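PDB 4LSW: D-2-hydroxyacid dehydrogensase protein from Ketogulonicigenium vulgare, which probably catalyses the NAD(P)-dependent interconversion of D-2-hydroxyacids and 2-oxoacids. Local coordinates for residues L151-R155 / S172-I176; N231-S236 / A256-E261. All blocks are in the same frame, centred on the assembly; numbering follows the deposited sequence.

Contact 1: residues L151-R155 / S172-I176; sequences LGLGR and SYSDI
Strand 147-151 ends beside strand 170-174 and runs parallel to it, with a bridge that pairs Leu-151 and Ser-174 (CA to CA 5.1 Å). Gly-152 N gives a hydrogen bond of 2.9 Å to Ser-174 O. Gly-152 then turns the chain at phi/psi 97/105, where a CB would jam against the preceding carbonyl. The turn brings Leu-153 N to Asp-175 OD2, a hydrogen bond of 2.8 Å, so a carboxylate continues the ladder beyond the strands. The other carboxylate oxygen, Asp-175 OD1, accepts Ile-176 N at 2.7 Å. Among the carbonyls, Gly-152 O is met by the Thr-204 hydroxyl and Leu-153 O by that of Tyr-181. Ser-174 OG bonds to Val-188 O, and Tyr-173 OH to Lys-179 N. With Tyr-173 at chi1 p and Leu-153 at chi1 t, Leu-153 CD2 lies 3.8 Å from the ring centroid, a CH-pi contact over the face. The glycine-rich turn suits a Rossmann GxGxxG motif, and an acid just past the second strand is common in NAD-dependent relatives, where it binds the adenosine ribose. Gly-154 occupies the N-cap position of helix 155-165, strand 200-203 flanks Leu-151, and helix 191-196 covers the face carrying Leu-151 and Ser-174.

Contact 2: residues N231-S236 / A256-E261; sequences NISRAS and ALDVFE
Asn-231 closes strand 228-231 in parallel register with Leu-257 of strand 254-257 (CA to CA 4.9 Å). Its backbone bonds on both sides of that partner: Asn-231 N donates to Ala-256 O at 2.9 Å, and Asp-258 N donates to Asn-231 O at 3.0 Å. On the sheet face shared by these two residues, Asn-231 CB rests 3.8 Å from Leu-257 CD2. At Ile-232 the backbone leaves the extended form (phi/psi -125/14), and Asp-258 does likewise at -110/-4, so the pairing stops. The Ile-232 side chain (chi1 p, chi2 t) starts away from the other segment and touches Val-104 of helix 101-116, while Ile-232 CG2 stays 4.2 Å from Asp-258 CB. A water bridges the ends of the ladder, donating to Ile-232 O (3.0 Å) and to Asp-258 OD2 (2.7 Å). Ser-233 and Arg-234 set their CB atoms away from 256-261; the position of this arginine matches that of the active-site arginine in D-2-hydroxyacid dehydrogenases. Ala-235 turns its methyl back: Ala-235 CB lies 4.0 Å from Val-259 CG2 and 3.5 Å from both Phe-260 C and Glu-261 N. At Ser-236, CA is 3.3 Å from Glu-261 OE2, the side chain of Glu-261 (chi1 m, chi2 m) curling along the loop. Asp-258, buried, also accepts His-282 N on OD1 and Ala-283 N on OD2. Two backbone hydrogen bonds thus join the strand ends, the Asp-258 carboxylate adds the water link and a tie to the loop after strand 276-278, and beyond Asp-258 the segments meet mainly by packing.

In the fold
Both contacts belong to one parallel seven-stranded sheet in the nucleotide-binding part of the chain, and each joins the ends of two neighbouring strands linked by a beta-alpha-beta crossover: helix 155-165 for contact 1, helix 240-249 for contact 2. Contact 1 closes before contact 2 opens. Their centres lie 16 Å apart and their nearest atoms about 6 Å, without touching, since strand 200-203 runs between strands 147-151 and 228-231. All four segments emerge at the carboxyl ends of their strands, the edge where Rossmann domains bind dinucleotides. The arrangement is consistent with contact 1 shaping the cofactor side of the cleft and contact 2 a part nearer the substrate.

Contact 1: residues L151-R155 / S172-I176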
loop_
_atom_site.group_PDB
_atom_site.type_symbol
_atom_site.label_atom_id
_atom_site.label_comp_id
_atom_site.label_asym_id
_atom_site.label_seq_id
_atom_site.Cartn_x
_atom_site.Cartn_y
_atom_site.Cartn_z
ATOM N N LEU A 151 -6.045 0.107 13.161
ATOM C CA LEU A 151 -5.893 -1.347 13.105
ATOM C C LEU A 151 -4.578 -1.671 12.409
ATOM O O LEU A 151 -4.450 -1.552 11.184
ATOM C CB LEU A 151 -7.079 -1.976 12.374
ATOM C CG LEU A 151 -7.044 -3.493 12.230
ATOM C CD1 LEU A 151 -6.901 -4.151 13.597
ATOM C CD2 LEU A 151 -8.309 -3.955 11.557
ATOM N N GLY A 152 -3.587 -2.037 13.216
ATOM C CA GLY A 152 -2.222 -2.204 12.740
ATOM C C GLY A 152 -1.430 -0.945 13.026
ATOM O O GLY A 152 -1.612 0.066 12.345
ATOM N N LEU A 153 -0.569 -0.993 14.037
ATOM C CA LEU A 153 0.216 0.184 14.408
ATOM C C LEU A 153 1.708 -0.023 14.134
ATOM O O LEU A 153 2.553 0.123 15.022
ATOM C CB LEU A 153 -0.037 0.582 15.864
ATOM C CG LEU A 153 0.287 2.057 16.117
ATOM C CD1 LEU A 153 -0.889 2.947 15.734
ATOM C CD2 LEU A 153 0.703 2.270 17.559
ATOM N N GLY A 154 2.004 -0.385 12.887
ATOM C CA GLY A 154 3.363 -0.408 12.384
ATOM C C GLY A 154 3.735 0.975 11.880
ATOM O O GLY A 154 3.203 1.970 12.363
ATOM N N ARG A 155 4.640 1.034 10.907
ATOM C CA ARG A 155 5.113 2.304 10.368
ATOM C C ARG A 155 3.959 3.220 9.965
ATOM O O ARG A 155 3.893 4.392 10.387
ATOM C CB ARG A 155 5.989 2.043 9.142
ATOM C CG ARG A 155 7.270 1.272 9.426
ATOM C CD ARG A 155 7.821 0.636 8.158
ATOM N NE ARG A 155 9.198 0.173 8.338
ATOM C CZ ARG A 155 9.537 -0.994 8.886
ATOM N NH1 ARG A 155 8.605 -1.830 9.327
ATOM N NH2 ARG A 155 10.817 -1.323 9.005
ATOM N N SER A 172 -7.174 4.949 19.850
ATOM C CA SER A 172 -6.870 3.591 20.275
ATOM C C SER A 172 -6.337 2.806 19.086
ATOM O O SER A 172 -6.453 3.226 17.939
ATOM C CB SER A 172 -8.125 2.921 20.818
ATOM O OG SER A 172 -9.208 3.119 19.924
ATOM N N TYR A 173 -5.755 1.648 19.360
ATOM C CA TYR A 173 -5.204 0.838 18.286
ATOM C C TYR A 173 -5.213 -0.622 18.674
ATOM O O TYR A 173 -5.275 -0.960 19.862
ATOM C CB TYR A 173 -3.772 1.270 17.954
ATOM C CG TYR A 173 -2.739 0.920 19.008
ATOM C CD1 TYR A 173 -2.567 1.708 20.139
ATOM C CD2 TYR A 173 -1.921 -0.195 18.860
ATOM C CE1 TYR A 173 -1.605 1.387 21.110
ATOM C CE2 TYR A 173 -0.961 -0.520 19.812
ATOM C CZ TYR A 173 -0.804 0.277 20.929
ATOM O OH TYR A 173 0.162 -0.069 21.867
ATOM N N SER A 174 -5.168 -1.482 17.661
ATOM C CA SER A 174 -5.027 -2.914 17.883
ATOM C C SER A 174 -3.882 -3.449 17.040
ATOM O O SER A 174 -3.644 -2.978 15.938
ATOM C CB SER A 174 -6.316 -3.639 17.532
ATOM O OG SER A 174 -6.227 -5.022 17.873
ATOM N N ASP A 175 -3.150 -4.414 17.590
ATOM C CA ASP A 175 -2.056 -5.072 16.890
ATOM C C ASP A 175 -1.798 -6.367 17.644
ATOM O O ASP A 175 -2.544 -6.690 18.569
ATOM C CB ASP A 175 -0.810 -4.173 16.850
ATOM C CG ASP A 175 0.061 -4.417 15.627
ATOM O OD1 ASP A 175 0.300 -5.589 15.267
ATOM O OD2 ASP A 175 0.501 -3.417 15.015
ATOM N N ILE A 176 -0.764 -7.099 17.234
ATOM C CA ILE A 176 -0.411 -8.372 17.865
ATOM C C ILE A 176 0.072 -8.180 19.307
ATOM O O ILE A 176 -0.049 -9.081 20.146
ATOM C CB ILE A 176 0.658 -9.128 17.040
ATOM C CG1 ILE A 176 0.711 -10.603 17.447
ATOM C CG2 ILE A 176 2.029 -8.472 17.168
ATOM C CD1 ILE A 176 -0.612 -11.313 17.268
#

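Contact 2: residues N231-S236 / A256-E261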
loop_
_atom_site.group_PDB
_atom_site.type_symbol
_atom_site.label_atom_id
_atom_site.label_comp_id
_atom_site.label_asym_id
_atom_site.label_seq_id
_atom_site.Cartn_x
_atom_site.Cartn_y
_atom_site.Cartn_z
ATOM N N ASN A 231 -9.685 2.546 4.439
ATOM C CA ASN A 231 -8.696 1.549 4.090
ATOM C C ASN A 231 -7.625 2.042 3.136
ATOM O O ASN A 231 -7.935 2.450 2.005
ATOM C CB ASN A 231 -9.326 0.281 3.517
ATOM C CG ASN A 231 -8.318 -0.813 3.379
ATOM O OD1 ASN A 231 -7.273 -0.794 4.037
ATOM N ND2 ASN A 231 -8.595 -1.770 2.499
ATOM N N ILE A 232 -6.374 1.999 3.601
ATOM C CA ILE A 232 -5.209 2.360 2.773
ATOM C C ILE A 232 -4.162 1.237 2.734
ATOM O O ILE A 232 -3.025 1.448 2.296
ATOM C CB ILE A 232 -4.553 3.678 3.252
ATOM C CG1 ILE A 232 -4.255 3.611 4.755
ATOM C CG2 ILE A 232 -5.445 4.868 2.922
ATOM C CD1 ILE A 232 -3.630 4.877 5.326
ATOM N N SER A 233 -4.555 0.040 3.177
ATOM C CA SER A 233 -3.686 -1.142 3.172
ATOM C C SER A 233 -4.365 -2.254 2.381
ATOM O O SER A 233 -5.417 -2.028 1.830
ATOM C CB SER A 233 -3.414 -1.609 4.603
ATOM O OG SER A 233 -4.615 -2.029 5.229
ATOM N N ARG A 234 -3.798 -3.454 2.350
ATOM C CA ARG A 234 -4.237 -4.454 1.365
ATOM C C ARG A 234 -5.733 -4.797 1.375
ATOM O O ARG A 234 -6.392 -4.762 2.419
ATOM C CB ARG A 234 -3.399 -5.723 1.484
ATOM C CG ARG A 234 -3.475 -6.382 2.841
ATOM C CD ARG A 234 -2.537 -7.574 2.918
ATOM N NE ARG A 234 -1.139 -7.187 2.745
ATOM C CZ ARG A 234 -0.108 -8.016 2.898
ATOM N NH1 ARG A 234 -0.318 -9.280 3.233
ATOM N NH2 ARG A 234 1.135 -7.581 2.726
ATOM N N ALA A 235 -6.258 -5.136 0.202
ATOM C CA ALA A 235 -7.676 -5.434 0.056
ATOM C C ALA A 235 -8.076 -6.717 0.778
ATOM O O ALA A 235 -9.198 -6.819 1.271
ATOM C CB ALA A 235 -8.053 -5.518 -1.421
ATOM N N SER A 236 -7.157 -7.680 0.846
ATOM C CA SER A 236 -7.461 -9.015 1.381
ATOM C C SER A 236 -7.885 -9.022 2.851
ATOM O O SER A 236 -8.477 -9.990 3.335
ATOM C CB SER A 236 -6.278 -9.968 1.180
ATOM O OG SER A 236 -5.112 -9.502 1.838
ATOM N N ALA A 256 -14.080 4.966 3.125
ATOM C CA ALA A 256 -13.175 5.658 2.225
ATOM C C ALA A 256 -12.089 4.666 1.864
ATOM O O ALA A 256 -11.377 4.176 2.731
ATOM C CB ALA A 256 -12.595 6.893 2.909
ATOM N N LEU A 257 -12.003 4.310 0.583
ATOM C CA LEU A 257 -11.179 3.182 0.169
ATOM C C LEU A 257 -10.192 3.583 -0.914
ATOM O O LEU A 257 -10.585 4.212 -1.899
ATOM C CB LEU A 257 -12.084 2.063 -0.358
ATOM C CG LEU A 257 -13.204 1.581 0.574
ATOM C CD1 LEU A 257 -14.082 0.575 -0.163
ATOM C CD2 LEU A 257 -12.658 0.941 1.833
ATOM N N ASP A 258 -8.923 3.231 -0.710
ATOM C CA ASP A 258 -7.868 3.489 -1.678
ATOM C C ASP A 258 -7.414 2.170 -2.303
ATOM O O ASP A 258 -6.593 2.165 -3.201
ATOM C CB ASP A 258 -6.692 4.232 -1.008
ATOM C CG ASP A 258 -5.622 4.706 -2.008
ATOM O OD1 ASP A 258 -5.966 5.436 -2.970
ATOM O OD2 ASP A 258 -4.439 4.337 -1.799
ATOM N N VAL A 259 -7.956 1.048 -1.842
ATOM C CA VAL A 259 -7.530 -0.236 -2.379
ATOM C C VAL A 259 -8.740 -1.153 -2.497
ATOM O O VAL A 259 -9.675 -1.069 -1.693
ATOM C CB VAL A 259 -6.499 -0.873 -1.470
ATOM C CG1 VAL A 259 -7.125 -1.118 -0.155
ATOM C CG2 VAL A 259 -5.937 -2.165 -2.067
ATOM N N PHE A 260 -8.734 -2.002 -3.523
ATOM C CA PHE A 260 -9.890 -2.847 -3.823
ATOM C C PHE A 260 -9.442 -4.193 -4.378
ATOM O O PHE A 260 -8.422 -4.280 -5.055
ATOM C CB PHE A 260 -10.780 -2.195 -4.883
ATOM C CG PHE A 260 -11.184 -0.776 -4.587
ATOM C CD1 PHE A 260 -10.331 0.280 -4.887
ATOM C CD2 PHE A 260 -12.434 -0.493 -4.063
ATOM C CE1 PHE A 260 -10.715 1.589 -4.628
ATOM C CE2 PHE A 260 -12.829 0.810 -3.809
ATOM C CZ PHE A 260 -11.957 1.859 -4.097
ATOM N N GLU A 261 -10.216 -5.241 -4.103
ATOM C CA GLU A 261 -9.973 -6.532 -4.737
ATOM C C GLU A 261 -10.127 -6.377 -6.245
ATOM O O GLU A 261 -11.090 -5.770 -6.718
ATOM C CB GLU A 261 -10.954 -7.590 -4.218
ATOM C CG GLU A 261 -10.697 -8.058 -2.791
ATOM C CD GLU A 261 -9.466 -8.936 -2.637
ATOM O OE1 GLU A 261 -8.834 -9.309 -3.651
ATOM O OE2 GLU A 261 -9.125 -9.261 -1.482
HETATM O O HOH W 1 -3.021 2.537 -0.452
#